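Local coordinates for protein beta-fructofuranosidase (Arthrobacter, PDB 3WPU) that is an enzyme of the levansucrase/invertase family, whose catalytic domain is a five-bladed beta-propeller, at residues R110-K115 / F157-Q162; Q150-Q155 / D181-R186; D197-L202 / V222-Q227. All coordinates share one frame; numbering follows the deposited sequence.

Contact 1. Residues R110-K115 / F157-Q162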
loop_
_atom_site.group_PDB
_atom_site.type_symbol
_atom_site.label_atom_id
_atom_site.label_comp_id
_atom_site.label_asym_id
_atom_site.label_seq_id
_atom_site.Cartn_x
_atom_site.Cartn_y
_atom_site.Cartn_z
ATOM N N ARG A 110 11.566 -12.989 6.543
ATOM C CA ARG A 110 11.945 -11.590 6.373
ATOM C C ARG A 110 11.249 -10.670 7.363
ATOM O O ARG A 110 11.776 -9.603 7.688
ATOM C CB ARG A 110 11.632 -11.109 4.949
ATOM C CG ARG A 110 10.145 -10.976 4.569
ATOM C CD ARG A 110 9.933 -10.733 3.061
ATOM N NE ARG A 110 8.518 -10.629 2.684
ATOM C CZ ARG A 110 7.688 -11.632 2.425
ATOM N NH1 ARG A 110 8.122 -12.894 2.458
ATOM N NH2 ARG A 110 6.413 -11.372 2.106
ATOM N N HIS A 111 10.073 -11.077 7.832
ATOM C CA HIS A 111 9.208 -10.133 8.546
ATOM C C HIS A 111 9.799 -9.683 9.875
ATOM O O HIS A 111 9.698 -8.504 10.219
ATOM C CB HIS A 111 7.838 -10.742 8.761
ATOM C CG HIS A 111 7.264 -11.325 7.511
ATOM N ND1 HIS A 111 6.654 -10.550 6.556
ATOM C CD2 HIS A 111 7.290 -12.586 7.016
ATOM C CE1 HIS A 111 6.273 -11.311 5.549
ATOM N NE2 HIS A 111 6.659 -12.551 5.799
ATOM N N VAL A 112 10.397 -10.606 10.624
ATOM C CA VAL A 112 10.987 -10.271 11.931
ATOM C C VAL A 112 12.386 -9.669 11.863
ATOM O O VAL A 112 12.947 -9.316 12.912
ATOM C CB VAL A 112 10.928 -11.419 12.962
ATOM C CG1 VAL A 112 9.488 -11.780 13.258
ATOM C CG2 VAL A 112 11.706 -12.641 12.491
ATOM N N PHE A 113 12.912 -9.509 10.642
ATOM C CA PHE A 113 14.217 -8.900 10.396
ATOM C C PHE A 113 14.136 -7.755 9.391
ATOM O O PHE A 113 15.134 -7.350 8.816
ATOM C CB PHE A 113 15.205 -9.968 9.897
ATOM C CG PHE A 113 15.346 -11.130 10.827
ATOM C CD1 PHE A 113 15.884 -10.964 12.089
ATOM C CD2 PHE A 113 14.930 -12.390 10.443
ATOM C CE1 PHE A 113 15.972 -12.034 12.968
ATOM C CE2 PHE A 113 15.024 -13.463 11.313
ATOM C CZ PHE A 113 15.555 -13.281 12.573
ATOM N N ALA A 114 12.942 -7.164 9.263
ATOM C CA ALA A 114 12.669 -6.167 8.235
ATOM C C ALA A 114 13.214 -4.812 8.633
ATOM O O ALA A 114 13.137 -4.424 9.802
ATOM C CB ALA A 114 11.176 -6.040 8.014
ATOM N N LYS A 115 13.739 -4.114 7.634
ATOM C CA LYS A 115 14.226 -2.742 7.788
ATOM C C LYS A 115 13.826 -1.903 6.576
ATOM O O LYS A 115 13.485 -2.432 5.536
ATOM C CB LYS A 115 15.744 -2.752 7.939
ATOM C CG LYS A 115 16.226 -3.583 9.109
ATOM C CD LYS A 115 17.744 -3.643 9.125
ATOM C CE LYS A 115 18.213 -4.617 10.175
ATOM N NZ LYS A 115 19.687 -4.574 10.231
ATOM N N PHE A 157 13.258 -6.332 23.905
ATOM C CA PHE A 157 12.783 -6.976 22.704
ATOM C C PHE A 157 13.814 -7.927 22.094
ATOM O O PHE A 157 15.037 -7.688 22.149
ATOM C CB PHE A 157 12.323 -5.957 21.659
ATOM C CG PHE A 157 13.209 -4.748 21.527
ATOM C CD1 PHE A 157 14.411 -4.824 20.828
ATOM C CD2 PHE A 157 12.832 -3.515 22.071
ATOM C CE1 PHE A 157 15.216 -3.707 20.670
ATOM C CE2 PHE A 157 13.647 -2.398 21.920
ATOM C CZ PHE A 157 14.840 -2.503 21.226
ATOM N N SER A 158 13.308 -8.995 21.522
ATOM C CA SER A 158 14.148 -9.983 20.825
ATOM C C SER A 158 14.365 -9.608 19.356
ATOM O O SER A 158 15.362 -9.994 18.745
ATOM C CB SER A 158 13.515 -11.349 20.897
ATOM O OG SER A 158 12.186 -11.360 20.396
ATOM N N HIS A 159 13.409 -8.875 18.794
ATOM C CA HIS A 159 13.439 -8.451 17.386
ATOM C C HIS A 159 12.906 -7.041 17.355
ATOM O O HIS A 159 12.115 -6.664 18.214
ATOM C CB HIS A 159 12.558 -9.329 16.507
ATOM C CG HIS A 159 12.923 -10.777 16.539
ATOM N ND1 HIS A 159 12.636 -11.599 17.612
ATOM C CD2 HIS A 159 13.542 -11.554 15.621
ATOM C CE1 HIS A 159 13.088 -12.816 17.357
ATOM N NE2 HIS A 159 13.629 -12.816 16.152
ATOM N N GLN A 160 13.344 -6.265 16.376
ATOM C CA GLN A 160 12.897 -4.883 16.292
ATOM C C GLN A 160 12.984 -4.522 14.810
ATOM O O GLN A 160 14.062 -4.523 14.222
ATOM C CB GLN A 160 13.752 -4.001 17.198
ATOM C CG GLN A 160 13.061 -2.745 17.745
ATOM C CD GLN A 160 12.941 -1.623 16.738
ATOM O OE1 GLN A 160 13.886 -0.890 16.505
ATOM N NE2 GLN A 160 11.749 -1.473 16.142
ATOM N N THR A 161 11.831 -4.246 14.214
ATOM C CA THR A 161 11.740 -4.052 12.768
ATOM C C THR A 161 11.115 -2.737 12.421
ATOM O O THR A 161 10.485 -2.096 13.249
ATOM C CB THR A 161 10.875 -5.109 12.098
ATOM O OG1 THR A 161 9.524 -5.049 12.581
ATOM C CG2 THR A 161 11.407 -6.464 12.374
ATOM N N GLN A 162 11.314 -2.370 11.164
ATOM C CA GLN A 162 10.598 -1.294 10.515
ATOM C C GLN A 162 9.717 -1.926 9.455
ATOM O O GLN A 162 10.178 -2.704 8.614
ATOM C CB GLN A 162 11.526 -0.258 9.901
ATOM C CG GLN A 162 12.467 0.394 10.896
ATOM C CD GLN A 162 13.924 0.101 10.616
ATOM O OE1 GLN A 162 14.326 0.015 9.471
ATOM N NE2 GLN A 162 14.731 0.010 11.668
HETATM O O HOH W 1 14.772 -7.905 14.387
HETATM O O HOH W 2 15.088 -5.452 11.737
#

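Contact 2. Residues Q150-Q155 / D181-R186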
loop_
_atom_site.group_PDB
_atom_site.type_symbol
_atom_site.label_atom_id
_atom_site.label_comp_id
_atom_site.label_asym_id
_atom_site.label_seq_id
_atom_site.Cartn_x
_atom_site.Cartn_y
_atom_site.Cartn_z
ATOM N N GLN A 150 14.310 3.562 19.913
ATOM C CA GLN A 150 14.208 4.628 20.923
ATOM C C GLN A 150 12.866 4.805 21.623
ATOM O O GLN A 150 12.827 5.250 22.774
ATOM C CB GLN A 150 14.681 5.956 20.383
ATOM C CG GLN A 150 14.036 6.487 19.155
ATOM C CD GLN A 150 14.812 7.695 18.645
ATOM O OE1 GLN A 150 14.369 8.807 18.784
ATOM N NE2 GLN A 150 15.998 7.469 18.173
ATOM N N ILE A 151 11.773 4.489 20.942
ATOM C CA ILE A 151 10.431 4.790 21.473
ATOM C C ILE A 151 9.890 3.768 22.463
ATOM O O ILE A 151 8.878 4.028 23.128
ATOM C CB ILE A 151 9.397 4.983 20.332
ATOM C CG1 ILE A 151 9.162 3.684 19.547
ATOM C CG2 ILE A 151 9.819 6.145 19.435
ATOM C CD1 ILE A 151 8.106 3.788 18.466
ATOM N N PHE A 152 10.503 2.588 22.520
ATOM C CA PHE A 152 9.981 1.488 23.331
ATOM C C PHE A 152 10.423 1.558 24.782
ATOM O O PHE A 152 11.612 1.530 25.080
ATOM C CB PHE A 152 10.358 0.149 22.713
ATOM C CG PHE A 152 9.730 -0.048 21.366
ATOM C CD1 PHE A 152 8.371 -0.332 21.254
ATOM C CD2 PHE A 152 10.478 0.123 20.208
ATOM C CE1 PHE A 152 7.782 -0.458 20.001
ATOM C CE2 PHE A 152 9.894 -0.017 18.967
ATOM C CZ PHE A 152 8.541 -0.312 18.871
ATOM N N GLU A 153 9.438 1.681 25.666
ATOM C CA GLU A 153 9.692 1.692 27.098
ATOM C C GLU A 153 10.403 0.394 27.500
ATOM O O GLU A 153 11.420 0.422 28.204
ATOM C CB GLU A 153 8.370 1.861 27.857
ATOM C CG GLU A 153 7.695 3.240 27.695
ATOM C CD GLU A 153 6.705 3.377 26.511
ATOM O OE1 GLU A 153 6.798 2.635 25.533
ATOM O OE2 GLU A 153 5.804 4.268 26.555
ATOM N N ASP A 154 9.890 -0.735 27.019
ATOM C CA ASP A 154 10.450 -2.063 27.262
ATOM C C ASP A 154 11.518 -2.399 26.225
ATOM O O ASP A 154 11.228 -2.760 25.076
ATOM C CB ASP A 154 9.335 -3.106 27.278
ATOM C CG ASP A 154 9.818 -4.501 27.639
ATOM O OD1 ASP A 154 11.034 -4.740 27.719
ATOM O OD2 ASP A 154 8.943 -5.366 27.836
ATOM N N GLN A 155 12.769 -2.272 26.646
ATOM C CA GLN A 155 13.916 -2.482 25.767
ATOM C C GLN A 155 14.398 -3.915 25.673
ATOM O O GLN A 155 15.434 -4.151 25.068
ATOM C CB GLN A 155 15.068 -1.597 26.218
ATOM C CG GLN A 155 14.789 -0.136 26.020
ATOM C CD GLN A 155 14.966 0.298 24.570
ATOM O OE1 GLN A 155 14.059 0.881 23.952
ATOM N NE2 GLN A 155 16.106 -0.007 24.023
ATOM N N ASP A 181 6.798 0.958 13.487
ATOM C CA ASP A 181 7.977 0.666 14.282
ATOM C C ASP A 181 7.569 -0.453 15.228
ATOM O O ASP A 181 6.649 -0.270 16.010
ATOM C CB ASP A 181 8.415 1.933 15.030
ATOM C CG ASP A 181 9.866 1.854 15.552
ATOM O OD1 ASP A 181 10.610 0.889 15.217
ATOM O OD2 ASP A 181 10.291 2.759 16.303
ATOM N N VAL A 182 8.201 -1.627 15.120
ATOM C CA VAL A 182 7.678 -2.817 15.781
ATOM C C VAL A 182 8.707 -3.493 16.686
ATOM O O VAL A 182 9.880 -3.697 16.309
ATOM C CB VAL A 182 7.161 -3.863 14.764
ATOM C CG1 VAL A 182 6.328 -4.935 15.451
ATOM C CG2 VAL A 182 6.326 -3.197 13.683
ATOM N N ALA A 183 8.270 -3.854 17.883
ATOM C CA ALA A 183 9.105 -4.613 18.826
ATOM C C ALA A 183 8.444 -5.952 19.135
ATOM O O ALA A 183 7.241 -6.032 19.362
ATOM C CB ALA A 183 9.339 -3.836 20.111
ATOM N N PHE A 184 9.248 -7.017 19.114
ATOM C CA PHE A 184 8.791 -8.352 19.415
ATOM C C PHE A 184 9.499 -8.835 20.667
ATOM O O PHE A 184 10.665 -8.479 20.896
ATOM C CB PHE A 184 9.127 -9.343 18.303
ATOM C CG PHE A 184 8.534 -8.995 16.954
ATOM C CD1 PHE A 184 7.426 -9.678 16.468
ATOM C CD2 PHE A 184 9.099 -7.991 16.163
ATOM C CE1 PHE A 184 6.900 -9.367 15.223
ATOM C CE2 PHE A 184 8.589 -7.701 14.899
ATOM C CZ PHE A 184 7.473 -8.373 14.451
ATOM N N TYR A 185 8.805 -9.683 21.424
ATOM C CA TYR A 185 9.315 -10.188 22.710
ATOM C C TYR A 185 9.138 -11.689 22.743
ATOM O O TYR A 185 8.136 -12.200 23.236
ATOM C CB TYR A 185 8.599 -9.487 23.860
ATOM C CG TYR A 185 8.769 -7.999 23.815
ATOM C CD1 TYR A 185 9.765 -7.354 24.562
ATOM C CD2 TYR A 185 7.954 -7.212 23.007
ATOM C CE1 TYR A 185 9.931 -5.976 24.509
ATOM C CE2 TYR A 185 8.118 -5.837 22.954
ATOM C CZ TYR A 185 9.122 -5.226 23.685
ATOM O OH TYR A 185 9.274 -3.855 23.642
ATOM N N ARG A 186 10.116 -12.392 22.167
ATOM C CA ARG A 186 9.992 -13.823 21.906
ATOM C C ARG A 186 11.050 -14.626 22.652
ATOM O O ARG A 186 12.176 -14.165 22.827
ATOM C CB ARG A 186 10.093 -14.095 20.404
ATOM C CG ARG A 186 8.791 -13.776 19.656
ATOM C CD ARG A 186 8.996 -13.161 18.286
ATOM N NE ARG A 186 9.131 -14.117 17.194
ATOM C CZ ARG A 186 8.332 -14.207 16.118
ATOM N NH1 ARG A 186 7.263 -13.444 15.946
ATOM N NH2 ARG A 186 8.606 -15.107 15.205
#

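Contact 3. Residues D197-L202 / V222-Q227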
loop_
_atom_site.group_PDB
_atom_site.type_symbol
_atom_site.label_atom_id
_atom_site.label_comp_id
_atom_site.label_asym_id
_atom_site.label_seq_id
_atom_site.Cartn_x
_atom_site.Cartn_y
_atom_site.Cartn_z
ATOM N N ASP A 197 4.470 -5.344 19.641
ATOM C CA ASP A 197 4.187 -3.929 19.893
ATOM C C ASP A 197 4.507 -3.133 18.644
ATOM O O ASP A 197 5.613 -2.627 18.496
ATOM C CB ASP A 197 5.006 -3.454 21.081
ATOM C CG ASP A 197 4.603 -2.076 21.581
ATOM O OD1 ASP A 197 3.871 -1.344 20.905
ATOM O OD2 ASP A 197 5.096 -1.714 22.664
ATOM N N PRO A 198 3.523 -3.039 17.729
ATOM C CA PRO A 198 3.643 -2.237 16.525
ATOM C C PRO A 198 3.104 -0.839 16.770
ATOM O O PRO A 198 1.979 -0.695 17.247
ATOM C CB PRO A 198 2.743 -2.959 15.541
ATOM C CG PRO A 198 1.678 -3.598 16.372
ATOM C CD PRO A 198 2.262 -3.806 17.758
ATOM N N ARG A 199 3.872 0.166 16.382
ATOM C CA ARG A 199 3.454 1.566 16.571
ATOM C C ARG A 199 3.612 2.351 15.300
ATOM O O ARG A 199 4.541 2.109 14.520
ATOM C CB ARG A 199 4.251 2.211 17.679
ATOM C CG ARG A 199 4.171 1.433 18.987
ATOM C CD ARG A 199 4.774 2.188 20.146
ATOM N NE ARG A 199 4.825 1.371 21.352
ATOM C CZ ARG A 199 5.359 1.775 22.503
ATOM N NH1 ARG A 199 5.804 3.015 22.636
ATOM N NH2 ARG A 199 5.420 0.946 23.530
ATOM N N ILE A 200 2.745 3.349 15.107
ATOM C CA ILE A 200 2.875 4.231 13.967
ATOM C C ILE A 200 3.787 5.364 14.423
ATOM O O ILE A 200 3.559 5.985 15.466
ATOM C CB ILE A 200 1.494 4.721 13.464
ATOM C CG1 ILE A 200 0.765 3.551 12.816
ATOM C CG2 ILE A 200 1.664 5.881 12.500
ATOM C CD1 ILE A 200 -0.679 3.785 12.469
ATOM N N ALA A 201 4.836 5.589 13.650
ATOM C CA ALA A 201 5.940 6.456 14.026
ATOM C C ALA A 201 6.341 7.353 12.878
ATOM O O ALA A 201 5.977 7.113 11.722
ATOM C CB ALA A 201 7.135 5.617 14.461
ATOM N N LEU A 202 7.117 8.387 13.215
ATOM C CA LEU A 202 7.617 9.362 12.251
ATOM C C LEU A 202 9.097 9.579 12.494
ATOM O O LEU A 202 9.520 9.670 13.641
ATOM C CB LEU A 202 6.936 10.717 12.458
ATOM C CG LEU A 202 7.525 11.958 11.790
ATOM C CD1 LEU A 202 7.437 11.867 10.285
ATOM C CD2 LEU A 202 6.792 13.235 12.268
ATOM N N VAL A 222 13.135 9.361 16.275
ATOM C CA VAL A 222 11.834 8.745 15.951
ATOM C C VAL A 222 10.776 9.226 16.942
ATOM O O VAL A 222 10.992 9.161 18.159
ATOM C CB VAL A 222 11.926 7.214 15.960
ATOM C CG1 VAL A 222 10.570 6.603 15.650
ATOM C CG2 VAL A 222 12.984 6.756 14.970
ATOM N N THR A 223 9.645 9.700 16.416
ATOM C CA THR A 223 8.525 10.150 17.221
ATOM C C THR A 223 7.412 9.115 17.203
ATOM O O THR A 223 6.983 8.682 16.134
ATOM C CB THR A 223 7.984 11.474 16.691
ATOM O OG1 THR A 223 9.046 12.435 16.627
ATOM C CG2 THR A 223 6.860 12.004 17.595
ATOM N N ASP A 224 6.934 8.747 18.381
ATOM C CA ASP A 224 5.878 7.746 18.544
ATOM C C ASP A 224 4.548 8.460 18.339
ATOM O O ASP A 224 4.225 9.387 19.091
ATOM C CB ASP A 224 6.014 7.164 19.962
ATOM C CG ASP A 224 5.068 6.025 20.256
ATOM O OD1 ASP A 224 4.196 5.695 19.427
ATOM O OD2 ASP A 224 5.194 5.496 21.381
ATOM N N LEU A 225 3.786 8.075 17.319
ATOM C CA LEU A 225 2.536 8.801 17.002
ATOM C C LEU A 225 1.282 8.142 17.543
ATOM O O LEU A 225 0.432 8.823 18.154
ATOM C CB LEU A 225 2.397 8.971 15.491
ATOM C CG LEU A 225 3.591 9.589 14.744
ATOM C CD1 LEU A 225 3.284 9.601 13.265
ATOM C CD2 LEU A 225 3.913 11.006 15.226
ATOM N N LEU A 226 1.141 6.839 17.297
ATOM C CA LEU A 226 -0.067 6.102 17.619
ATOM C C LEU A 226 0.174 4.657 17.933
ATOM O O LEU A 226 1.064 4.029 17.353
ATOM C CB LEU A 226 -1.077 6.136 16.431
ATOM C CG LEU A 226 -1.567 7.480 15.936
ATOM C CD1 LEU A 226 -2.251 7.350 14.581
ATOM C CD2 LEU A 226 -2.524 8.099 16.945
ATOM N N GLN A 227 -0.584 4.155 18.894
ATOM C CA GLN A 227 -0.631 2.724 19.189
ATOM C C GLN A 227 -2.091 2.343 19.411
ATOM O O GLN A 227 -2.910 3.173 19.820
ATOM C CB GLN A 227 0.237 2.361 20.381
ATOM C CG GLN A 227 -0.196 2.888 21.702
ATOM C CD GLN A 227 0.882 2.668 22.761
ATOM O OE1 GLN A 227 1.930 3.312 22.741
ATOM N NE2 GLN A 227 0.632 1.753 23.665
#

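Contact 1. Residues R110-K115 / F157-Q162
H159 meets the 110-115 loop through CD2 of its imidazole, which lies 3.7 Å from V112 CB and 3.6 Å from F113 CE1. A chi1 of -58° sets H159 CG anti to the carbonyl carbon, beside the backbone N. V112 O and F113 CE1 both sit at the edge of the imidazole, near its plane, and the F113 and H159 rings are inclined to each other at 52°. The far side of the imidazole is tethered: a hydrogen bond of 2.8 Å joins H159 ND1 to S158 OG and restrains rotation of the ring. T161 brings its methyl CG2 against the backbone of the loop, 3.3 Å from V112 O.

The fold places the two segments side by side. The loop feeds strand 115-122 of one antiparallel meander, while strand 159-169 opens the next, as in adjacent blades of a beta-propeller. S158 and H159 both face F184 on the following strand, a classic beta bulge.

The remaining contacts are polar and mostly backbone. Q162 N donates to A114 O over 3.1 Å. Where the chains diverge toward H159, water takes over: one molecule accepts from Q160 N and donates to V112 O, and a second donates to both A114 O and Q160 O. Q162 OE1, which accepts from I116 N, lies 3.2 Å from K115 CA.

Contact 2. Residues Q150-Q155 / D181-R186
F152 lies between its neighbour I151 and A183 of the facing strand, and this is the tightly packed part of the contact. A183 CB sits almost squarely over the ring, 3.7 Å from the F152 centroid and 9° off the normal, a CH-pi contact. I151 CG1 covers the opposite face, offset toward the rim. At the ring's edge, F152 CZ comes to 3.4 Å from D181 O, near the ring plane, so the ring meets backbone as well as side-chain atoms. A chi1 of -64° sets F152 CG anti to the carbonyl carbon, beside the backbone N. Next to it, I151 and D181 reach toward each other tip to tip, I151 CD1 standing 3.2 Å from D181 OD2; the other carboxylate oxygen, D181 OD1, is held by Q160 NE2 from the preceding strand.

Strand 174-184 is the second strand of a four-stranded antiparallel meander consistent with a propeller blade, and the 150-155 segment belongs to the long connection that leads into that meander's first strand. The connection thus folds back over the blade it introduces, and F152 also touches D197 and R199 one strand further on.

Toward D154 the contact becomes looser and more polar. Y185 OH donates to D154 O over 2.7 Å, in the carbonyl plane and on a lone pair. The D154 carboxylate meets the tyrosine tip to tip, D154 CG lying 3.5 Å from Y185 CE1 with the two planes 39° apart. Its OD1 bonds S156 OG. D154 is partly exposed and E153 beside it is exposed, whereas F152 and Y185 are buried; K194 makes a cation-pi contact with the Y185 ring.

Contact 3. Residues D197-L202 / V222-Q227
I200, L202, L225 and L226 make the apolar centre. The I200 and L225 side chains cross at about a right angle, I200 CG2 lying 4.1 Å from L225 CD1. L225 CD1 also lies 3.9 Å from L202 CB. I200 and L226 meet at their CB atoms, 4.2 Å apart, on the face of the sheet that packs against M261 of strand 260-266, while W321 and F323 of strand 321-331 cover L226.

Around this centre runs the backbone pairing of an antiparallel hairpin, the last two strands of the meander. L225 and L226 both face I200, a classic beta bulge: I200 O accepts from L225 N at 2.8 Å and from L226 N at 3.2 Å. Past the bulge, A201 and D224 form a non-hydrogen-bonded pair, and L202 and T223 bond each other twice.

The polar edge belongs to R199. Extended at chi3 (-174°), R199 brings NE to D197 OD1 at 2.9 Å, in the guanidinium plane, and NH2 bonds D197 OD2, a side-on grip. R199 NH1 forms a salt bridge across the hairpin to D224 OD2 at 2.8 Å, and E153 adds another carboxylate on NH2. Q227 OE1 lies over one guanidinium face, offset toward the rim.

Such a collection of carboxylates would favour the charged form of the buried R199, and R199 in turn probably offsets the repulsion between D197 and D224, whose carboxylates do not touch.

In the fold
From the N terminus, contact 1 closes first: the chain leaves the loop before strand 115-122, completes one meander and returns at strand 159-169, the start of the next. Before that closure, contact 2 has already opened at 150-155, and it shuts only at 181-186, so contacts 1 and 2 cross. They also touch, through S158 N with F184 O. Contact 3 follows in series, closing the hairpin of strands 197-210 and 213-226. It meets contact 2 where D181 N approaches R199 O and Q150 OE1 approaches V222 N. Together the three tie a loop and a long connection to four successive strands of one sheet.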